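Local coordinates for replicase polyprotein 1a (Avian infectious bronchitis virus, PDB 3LD1) that is of uncertain function but forms part of non-structural protein 2, probably its N-terminal region, which is released from the coronavirus replicase polyprotein, at residues 1-13 against 60-74. The protein carries 3 engineered substitutions. Sequence-based numbering, arbitrary orientation.
Sequences LRDVILVSKDIPE and LLKGVDKITPGVPAK
I5, V7 and K9 bond through their backbones to L60, K62 and V64, the alternating pattern of parallel strands. I5 N reaches L60 O at 2.8 Å, I5 O receives K62 N at 2.9 Å, V7 N donates to K62 O, V7 O accepts V64 N, and K9 N closes the series on V64 O, almost straight (178° at the hydrogen). The short strand segments are twisted by 32°. The L6 N-H points the other way, with N 2.9 Å from K74 O, so strand 4-8 is paired along both edges.

Apolar packing divides between the two faces. On one, L61 CD2 sits 3.9 Å from both I5 CB and V7 CG1, bridging them. On the other, L6 and K62 run side by side; with L6 CG anti to the carbonyl carbon (chi1 -50°), its two methyls divide, CD2 lying 3.5 Å from K62 CD and CD1 3.3 Å from A73 CB. R2 crosses L60 at about a right angle, CD to CD1 3.6 Å.

Oppositely charged pairs lie near both ends of strand 4-8. D3 OD2 and K74 NZ form a salt bridge, modelled too short for its length to be trusted. K9 lays its aliphatic CD near D65 OD1, while their charged ends remain beyond salt-bridge range.

Strand 4-8 is an inner strand of a mixed sheet, between 57-64 and 74-76, with 50-54 beyond 57-64. Loop 65-73 crosses over between its two parallel neighbours on the L6 face, with I67 and A73 near L6 CD1. Helices 30-46 and 82-89 cover the I5, V7 and L61 face, through L44, F40, I88 and F89.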
ATOM      1  N   LEU A   1      -7.385  22.950  38.366  1.00 88.92           N
ATOM      2  CA  LEU A   1      -7.605  24.287  37.763  1.00 89.11           C
ATOM      3  C   LEU A   1      -6.351  24.681  36.948  1.00 88.65           C
ATOM      4  O   LEU A   1      -5.820  25.797  37.104  1.00 88.89           O
ATOM      5  CB  LEU A   1      -7.927  25.318  38.871  1.00 89.44           C
ATOM      6  CG  LEU A   1      -8.908  26.515  38.711  1.00 90.88           C
ATOM      7  CD1 LEU A   1      -8.294  27.764  37.989  1.00 89.87           C
ATOM      8  CD2 LEU A   1     -10.306  26.103  38.115  1.00 91.29           C
ATOM      9  N   ARG A   2      -5.888  23.761  36.083  1.00 87.59           N
ATOM     10  CA  ARG A   2      -4.758  24.020  35.144  1.00 86.11           C
ATOM     11  C   ARG A   2      -5.132  25.010  34.033  1.00 83.96           C
ATOM     12  O   ARG A   2      -6.321  25.242  33.765  1.00 83.65           O
ATOM     13  CB  ARG A   2      -4.265  22.741  34.462  1.00 86.71           C
ATOM     14  CG  ARG A   2      -4.796  21.440  35.044  1.00 89.44           C
ATOM     15  CD  ARG A   2      -4.492  20.302  34.089  1.00 93.92           C
ATOM     16  NE  ARG A   2      -3.078  20.302  33.715  1.00 96.10           N
ATOM     17  CZ  ARG A   2      -2.173  19.504  34.278  1.00 97.62           C
ATOM     18  NH1 ARG A   2      -2.540  18.644  35.222  1.00 97.01           N
ATOM     19  NH2 ARG A   2      -0.903  19.556  33.901  1.00 98.54           N
ATOM     20  N   ASP A   3      -4.117  25.593  33.389  1.00 81.39           N
ATOM     21  CA  ASP A   3      -4.355  26.493  32.236  1.00 78.56           C
ATOM     22  C   ASP A   3      -4.710  25.728  30.988  1.00 75.54           C
ATOM     23  O   ASP A   3      -3.995  24.786  30.571  1.00 75.22           O
ATOM     24  CB  ASP A   3      -3.146  27.342  31.904  1.00 79.15           C
ATOM     25  CG  ASP A   3      -2.919  28.413  32.904  1.00 80.88           C
ATOM     26  OD1 ASP A   3      -3.502  28.326  34.007  1.00 83.81           O
ATOM     27  OD2 ASP A   3      -2.153  29.344  32.584  1.00 84.34           O
ATOM     28  N   VAL A   4      -5.829  26.148  30.415  1.00 71.44           N
ATOM     29  CA  VAL A   4      -6.300  25.601  29.159  1.00 67.15           C
ATOM     30  C   VAL A   4      -5.813  26.571  28.057  1.00 64.17           C
ATOM     31  O   VAL A   4      -6.225  27.729  28.030  1.00 63.93           O
ATOM     32  CB  VAL A   4      -7.842  25.402  29.178  1.00 67.34           C
ATOM     33  CG1 VAL A   4      -8.276  24.536  28.018  1.00 65.61           C
ATOM     34  CG2 VAL A   4      -8.278  24.761  30.510  1.00 64.90           C
ATOM     35  N   ILE A   5      -4.890  26.113  27.200  1.00 59.48           N
ATOM     36  CA  ILE A   5      -4.368  26.964  26.130  1.00 54.27           C
ATOM     37  C   ILE A   5      -5.407  27.073  24.996  1.00 52.76           C
ATOM     38  O   ILE A   5      -5.771  26.084  24.374  1.00 50.61           O
ATOM     39  CB  ILE A   5      -2.937  26.514  25.656  1.00 53.76           C
ATOM     40  CG1 ILE A   5      -1.942  26.650  26.827  1.00 51.26           C
ATOM     41  CG2 ILE A   5      -2.458  27.321  24.404  1.00 48.39           C
ATOM     42  CD1 ILE A   5      -1.852  25.410  27.658  1.00 55.81           C
ATOM     43  N   LEU A   6      -5.883  28.287  24.750  1.00 50.40           N
ATOM     44  CA  LEU A   6      -6.828  28.487  23.673  1.00 50.68           C
ATOM     45  C   LEU A   6      -6.154  28.652  22.285  1.00 51.02           C
ATOM     46  O   LEU A   6      -5.474  29.642  22.046  1.00 51.26           O
ATOM     47  CB  LEU A   6      -7.772  29.664  23.971  1.00 50.56           C
ATOM     48  CG  LEU A   6      -8.451  29.651  25.374  1.00 49.87           C
ATOM     49  CD1 LEU A   6      -9.169  31.018  25.505  1.00 49.34           C
ATOM     50  CD2 LEU A   6      -9.403  28.395  25.651  1.00 42.57           C
ATOM     51  N   VAL A   7      -6.327  27.691  21.369  1.00 49.87           N
ATOM     52  CA  VAL A   7      -5.623  27.831  20.127  1.00 48.87           C
ATOM     53  C   VAL A   7      -6.549  27.980  18.962  1.00 49.13           C
ATOM     54  O   VAL A   7      -7.378  27.110  18.671  1.00 49.72           O
ATOM     55  CB  VAL A   7      -4.414  26.855  19.909  1.00 48.68           C
ATOM     56  CG1 VAL A   7      -4.301  25.793  20.989  1.00 48.69           C
ATOM     57  CG2 VAL A   7      -4.425  26.317  18.571  1.00 46.51           C
ATOM     58  N   SER A   8      -6.412  29.157  18.363  1.00 48.18           N
ATOM     59  CA  SER A   8      -7.128  29.555  17.214  1.00 48.33           C
ATOM     60  C   SER A   8      -7.196  28.471  16.125  1.00 48.04           C
ATOM     61  O   SER A   8      -6.184  28.010  15.596  1.00 48.59           O
ATOM     62  CB  SER A   8      -6.456  30.773  16.691  1.00 47.75           C
ATOM     63  OG  SER A   8      -7.427  31.509  16.072  1.00 50.20           O
ATOM     64  N   LYS A   9      -8.417  28.060  15.839  1.00 47.57           N
ATOM     65  CA  LYS A   9      -8.725  27.020  14.869  1.00 48.17           C
ATOM     66  C   LYS A   9      -8.106  27.282  13.501  1.00 49.23           C
ATOM     67  O   LYS A   9      -7.756  26.311  12.799  1.00 49.88           O
ATOM     68  CB  LYS A   9     -10.263  26.822  14.736  1.00 47.94           C
ATOM     69  CG  LYS A   9     -10.914  26.030  15.883  1.00 47.40           C
ATOM     70  CD  LYS A   9     -12.430  26.270  16.037  1.00 48.07           C
ATOM     71  CE  LYS A   9     -13.164  24.950  16.201  1.00 45.30           C
ATOM     72  NZ  LYS A   9     -14.271  25.285  17.008  1.00 46.57           N
ATOM     73  N   ASP A  10      -7.945  28.566  13.144  1.00 49.13           N
ATOM     74  CA  ASP A  10      -7.358  28.988  11.853  1.00 49.53           C
ATOM     75  C   ASP A  10      -5.831  29.063  11.829  1.00 48.60           C
ATOM     76  O   ASP A  10      -5.288  29.511  10.811  1.00 48.23           O
ATOM     77  CB  ASP A  10      -7.899  30.372  11.428  1.00 50.95           C
ATOM     78  CG  ASP A  10      -7.624  31.453  12.492  1.00 53.10           C
ATOM     79  OD1 ASP A  10      -7.835  32.663  12.242  1.00 55.38           O
ATOM     80  OD2 ASP A  10      -7.189  31.056  13.605  1.00 57.40           O
ATOM     81  N   ILE A  11      -5.125  28.675  12.909  1.00 46.30           N
ATOM     82  CA  ILE A  11      -3.665  28.880  12.860  1.00 44.28           C
ATOM     83  C   ILE A  11      -3.017  28.321  11.556  1.00 43.35           C
ATOM     84  O   ILE A  11      -3.447  27.257  11.051  1.00 42.21           O
ATOM     85  CB  ILE A  11      -2.992  28.317  14.067  1.00 45.00           C
ATOM     86  CG1 ILE A  11      -3.421  26.867  14.295  1.00 42.57           C
ATOM     87  CG2 ILE A  11      -3.278  29.229  15.327  1.00 43.92           C
ATOM     88  CD1 ILE A  11      -2.527  26.223  15.315  1.00 42.07           C
ATOM     89  N   PRO A  12      -2.022  29.039  10.983  1.00 42.10           N
ATOM     90  CA  PRO A  12      -1.425  28.544   9.706  1.00 41.71           C
ATOM     91  C   PRO A  12      -0.758  27.219   9.866  1.00 42.10           C
ATOM     92  O   PRO A  12      -0.452  26.826  10.995  1.00 42.22           O
ATOM     93  CB  PRO A  12      -0.438  29.640   9.250  1.00 42.03           C
ATOM     94  CG  PRO A  12      -0.393  30.706  10.344  1.00 43.33           C
ATOM     95  CD  PRO A  12      -1.460  30.326  11.444  1.00 42.28           C
ATOM     96  N   GLU A  13      -0.591  26.492   8.751  1.00 42.65           N
ATOM     97  CA  GLU A  13      -0.055  25.119   8.771  1.00 42.49           C
ATOM     98  C   GLU A  13       1.280  25.093   9.511  1.00 42.56           C
ATOM     99  O   GLU A  13       1.635  24.114  10.182  1.00 42.64           O
ATOM    100  CB  GLU A  13       0.271  24.613   7.355  1.00 44.25           C
ATOM    101  CG  GLU A  13      -0.824  24.267   6.375  1.00 48.37           C
ATOM    102  CD  GLU A  13      -1.579  25.499   5.889  1.00 56.80           C
ATOM    103  OE1 GLU A  13      -1.226  26.687   6.164  1.00 60.95           O
ATOM    104  OE2 GLU A  13      -2.580  25.267   5.216  1.00 61.85           O
ATOM    105  N   LEU A  60      -3.311  21.200  28.423  1.00 51.45           N
ATOM    106  CA  LEU A  60      -4.649  21.117  27.897  1.00 51.12           C
ATOM    107  C   LEU A  60      -4.812  22.214  26.829  1.00 49.97           C
ATOM    108  O   LEU A  60      -4.396  23.381  27.075  1.00 49.19           O
ATOM    109  CB  LEU A  60      -5.656  21.336  29.018  1.00 50.66           C
ATOM    110  CG  LEU A  60      -5.435  20.633  30.370  1.00 54.13           C
ATOM    111  CD1 LEU A  60      -6.623  21.022  31.294  1.00 51.80           C
ATOM    112  CD2 LEU A  60      -5.197  19.085  30.284  1.00 50.78           C
ATOM    113  N   LEU A  61      -5.426  21.842  25.684  1.00 48.41           N
ATOM    114  CA  LEU A  61      -5.737  22.789  24.597  1.00 47.76           C
ATOM    115  C   LEU A  61      -7.217  22.859  24.304  1.00 47.77           C
ATOM    116  O   LEU A  61      -7.958  21.969  24.623  1.00 47.68           O
ATOM    117  CB  LEU A  61      -4.965  22.470  23.299  1.00 46.71           C
ATOM    118  CG  LEU A  61      -3.476  22.087  23.369  1.00 46.02           C
ATOM    119  CD1 LEU A  61      -3.024  21.227  22.211  1.00 44.33           C
ATOM    120  CD2 LEU A  61      -2.610  23.272  23.481  1.00 45.72           C
ATOM    121  N   LYS A  62      -7.600  23.933  23.653  1.00 48.95           N
ATOM    122  CA  LYS A  62      -8.942  24.164  23.193  1.00 51.30           C
ATOM    123  C   LYS A  62      -8.963  25.062  21.915  1.00 52.32           C
ATOM    124  O   LYS A  62      -8.550  26.243  21.953  1.00 51.33           O
ATOM    125  CB  LYS A  62      -9.690  24.889  24.287  1.00 51.20           C
ATOM    126  CG  LYS A  62     -11.185  24.876  24.093  1.00 53.14           C
ATOM    127  CD  LYS A  62     -11.836  25.980  24.879  1.00 54.56           C
ATOM    128  CE  LYS A  62     -13.277  25.725  24.978  1.00 57.23           C
ATOM    129  NZ  LYS A  62     -13.402  24.885  26.190  1.00 57.46           N
ATOM    130  N   GLY A  63      -9.444  24.505  20.801  1.00 52.61           N
ATOM    131  CA  GLY A  63      -9.519  25.278  19.586  1.00 53.90           C
ATOM    132  C   GLY A  63     -10.616  26.303  19.718  1.00 55.59           C
ATOM    133  O   GLY A  63     -11.710  25.989  20.217  1.00 55.94           O
ATOM    134  N   VAL A  64     -10.351  27.532  19.281  1.00 56.74           N
ATOM    135  CA  VAL A  64     -11.421  28.528  19.257  1.00 57.84           C
ATOM    136  C   VAL A  64     -11.444  29.363  18.005  1.00 59.54           C
ATOM    137  O   VAL A  64     -10.531  29.320  17.172  1.00 59.01           O
ATOM    138  CB  VAL A  64     -11.334  29.493  20.434  1.00 57.92           C
ATOM    139  CG1 VAL A  64     -11.437  28.725  21.783  1.00 54.14           C
ATOM    140  CG2 VAL A  64     -10.037  30.369  20.305  1.00 58.19           C
ATOM    141  N   ASP A  65     -12.524  30.122  17.878  1.00 62.48           N
ATOM    142  CA  ASP A  65     -12.635  31.110  16.816  1.00 65.24           C
ATOM    143  C   ASP A  65     -12.645  32.436  17.557  1.00 68.15           C
ATOM    144  O   ASP A  65     -11.640  32.809  18.151  1.00 68.40           O
ATOM    145  CB  ASP A  65     -13.900  30.898  15.954  1.00 64.19           C
ATOM    146  CG  ASP A  65     -13.860  29.608  15.085  1.00 63.96           C
ATOM    147  OD1 ASP A  65     -12.794  29.183  14.555  1.00 62.32           O
ATOM    148  OD2 ASP A  65     -14.942  29.019  14.894  1.00 64.90           O
ATOM    149  N   LYS A  66     -13.790  33.118  17.569  1.00 73.01           N
ATOM    150  CA  LYS A  66     -13.921  34.410  18.235  1.00 77.43           C
ATOM    151  C   LYS A  66     -13.792  34.105  19.694  1.00 79.63           C
ATOM    152  O   LYS A  66     -14.471  33.191  20.192  1.00 79.40           O
ATOM    153  CB  LYS A  66     -15.296  35.061  17.963  1.00 77.92           C
ATOM    154  CG  LYS A  66     -15.456  35.634  16.510  1.00 81.07           C
ATOM    155  CD  LYS A  66     -16.481  36.822  16.462  1.00 86.55           C
ATOM    156  CE  LYS A  66     -15.701  38.250  16.805  1.00 89.43           C
ATOM    157  NZ  LYS A  66     -16.865  39.276  17.113  1.00 86.40           N
ATOM    158  N   ILE A  67     -12.884  34.817  20.370  1.00 82.88           N
ATOM    159  CA  ILE A  67     -12.757  34.647  21.824  1.00 85.64           C
ATOM    160  C   ILE A  67     -13.754  35.588  22.492  1.00 87.77           C
ATOM    161  O   ILE A  67     -13.678  36.822  22.312  1.00 88.29           O
ATOM    162  CB  ILE A  67     -11.320  34.878  22.378  1.00 85.55           C
ATOM    163  CG1 ILE A  67     -10.339  33.899  21.736  1.00 85.84           C
ATOM    164  CG2 ILE A  67     -11.284  34.594  23.866  1.00 84.95           C
ATOM    165  CD1 ILE A  67      -9.057  34.555  21.243  1.00 87.45           C
ATOM    166  N   THR A  68     -14.733  34.968  23.170  1.00 90.02           N
ATOM    167  CA  THR A  68     -15.547  35.577  24.239  1.00 92.23           C
ATOM    168  C   THR A  68     -14.619  36.484  25.107  1.00 93.10           C
ATOM    169  O   THR A  68     -13.575  36.000  25.589  1.00 93.21           O
ATOM    170  CB  THR A  68     -16.181  34.443  25.133  1.00 92.49           C
ATOM    171  OG1 THR A  68     -15.266  33.332  25.189  1.00 92.54           O
ATOM    172  CG2 THR A  68     -17.537  33.949  24.577  1.00 91.49           C
ATOM    173  N   PRO A  69     -14.993  37.781  25.324  1.00 93.87           N
ATOM    174  CA  PRO A  69     -13.940  38.728  25.835  1.00 94.06           C
ATOM    175  C   PRO A  69     -13.638  38.400  27.339  1.00 94.57           C
ATOM    176  O   PRO A  69     -14.328  37.514  27.904  1.00 94.87           O
ATOM    177  CB  PRO A  69     -14.597  40.110  25.649  1.00 94.32           C
ATOM    178  CG  PRO A  69     -16.144  39.807  25.813  1.00 93.95           C
ATOM    179  CD  PRO A  69     -16.345  38.400  25.239  1.00 93.47           C
ATOM    180  N   GLY A  70     -12.642  39.034  27.985  1.00 93.92           N
ATOM    181  CA  GLY A  70     -12.469  38.831  29.463  1.00 92.83           C
ATOM    182  C   GLY A  70     -11.485  37.789  30.042  1.00 92.47           C
ATOM    183  O   GLY A  70     -10.276  38.005  29.900  1.00 92.52           O
ATOM    184  N   VAL A  71     -11.997  36.690  30.676  1.00 91.43           N
ATOM    185  CA  VAL A  71     -11.228  35.653  31.516  1.00 90.31           C
ATOM    186  C   VAL A  71      -9.754  35.308  31.079  1.00 88.62           C
ATOM    187  O   VAL A  71      -9.505  34.183  30.612  1.00 88.28           O
ATOM    188  CB  VAL A  71     -12.074  34.266  31.796  1.00 90.34           C
ATOM    189  CG1 VAL A  71     -11.243  33.152  32.558  1.00 88.85           C
ATOM    190  CG2 VAL A  71     -13.425  34.518  32.512  1.00 89.26           C
ATOM    191  N   PRO A  72      -8.773  36.247  31.316  1.00 86.90           N
ATOM    192  CA  PRO A  72      -7.527  36.253  30.521  1.00 84.41           C
ATOM    193  C   PRO A  72      -6.968  34.855  30.354  1.00 81.75           C
ATOM    194  O   PRO A  72      -6.684  34.142  31.331  1.00 82.31           O
ATOM    195  CB  PRO A  72      -6.581  37.175  31.325  1.00 84.55           C
ATOM    196  CG  PRO A  72      -7.519  38.182  31.947  1.00 85.67           C
ATOM    197  CD  PRO A  72      -8.735  37.313  32.358  1.00 86.89           C
ATOM    198  N   ALA A  73      -6.874  34.428  29.109  1.00 77.65           N
ATOM    199  CA  ALA A  73      -6.440  33.078  28.872  1.00 72.94           C
ATOM    200  C   ALA A  73      -5.058  33.210  28.256  1.00 69.70           C
ATOM    201  O   ALA A  73      -4.616  34.322  27.971  1.00 68.76           O
ATOM    202  CB  ALA A  73      -7.423  32.391  27.961  1.00 72.36           C
ATOM    203  N   LYS A  74      -4.355  32.100  28.101  1.00 65.82           N
ATOM    204  CA  LYS A  74      -3.240  32.087  27.165  1.00 62.57           C
ATOM    205  C   LYS A  74      -3.740  31.628  25.795  1.00 60.31           C
ATOM    206  O   LYS A  74      -4.346  30.566  25.669  1.00 60.12           O
ATOM    207  CB  LYS A  74      -2.125  31.206  27.681  1.00 62.53           C
ATOM    208  CG  LYS A  74      -1.693  31.563  29.095  1.00 61.59           C
ATOM    209  CD  LYS A  74      -0.461  30.793  29.491  1.00 61.56           C
ATOM    210  CE  LYS A  74       0.219  31.399  30.695  1.00 61.49           C
ATOM    211  NZ  LYS A  74      -0.234  30.590  31.836  1.00 59.41           N
TER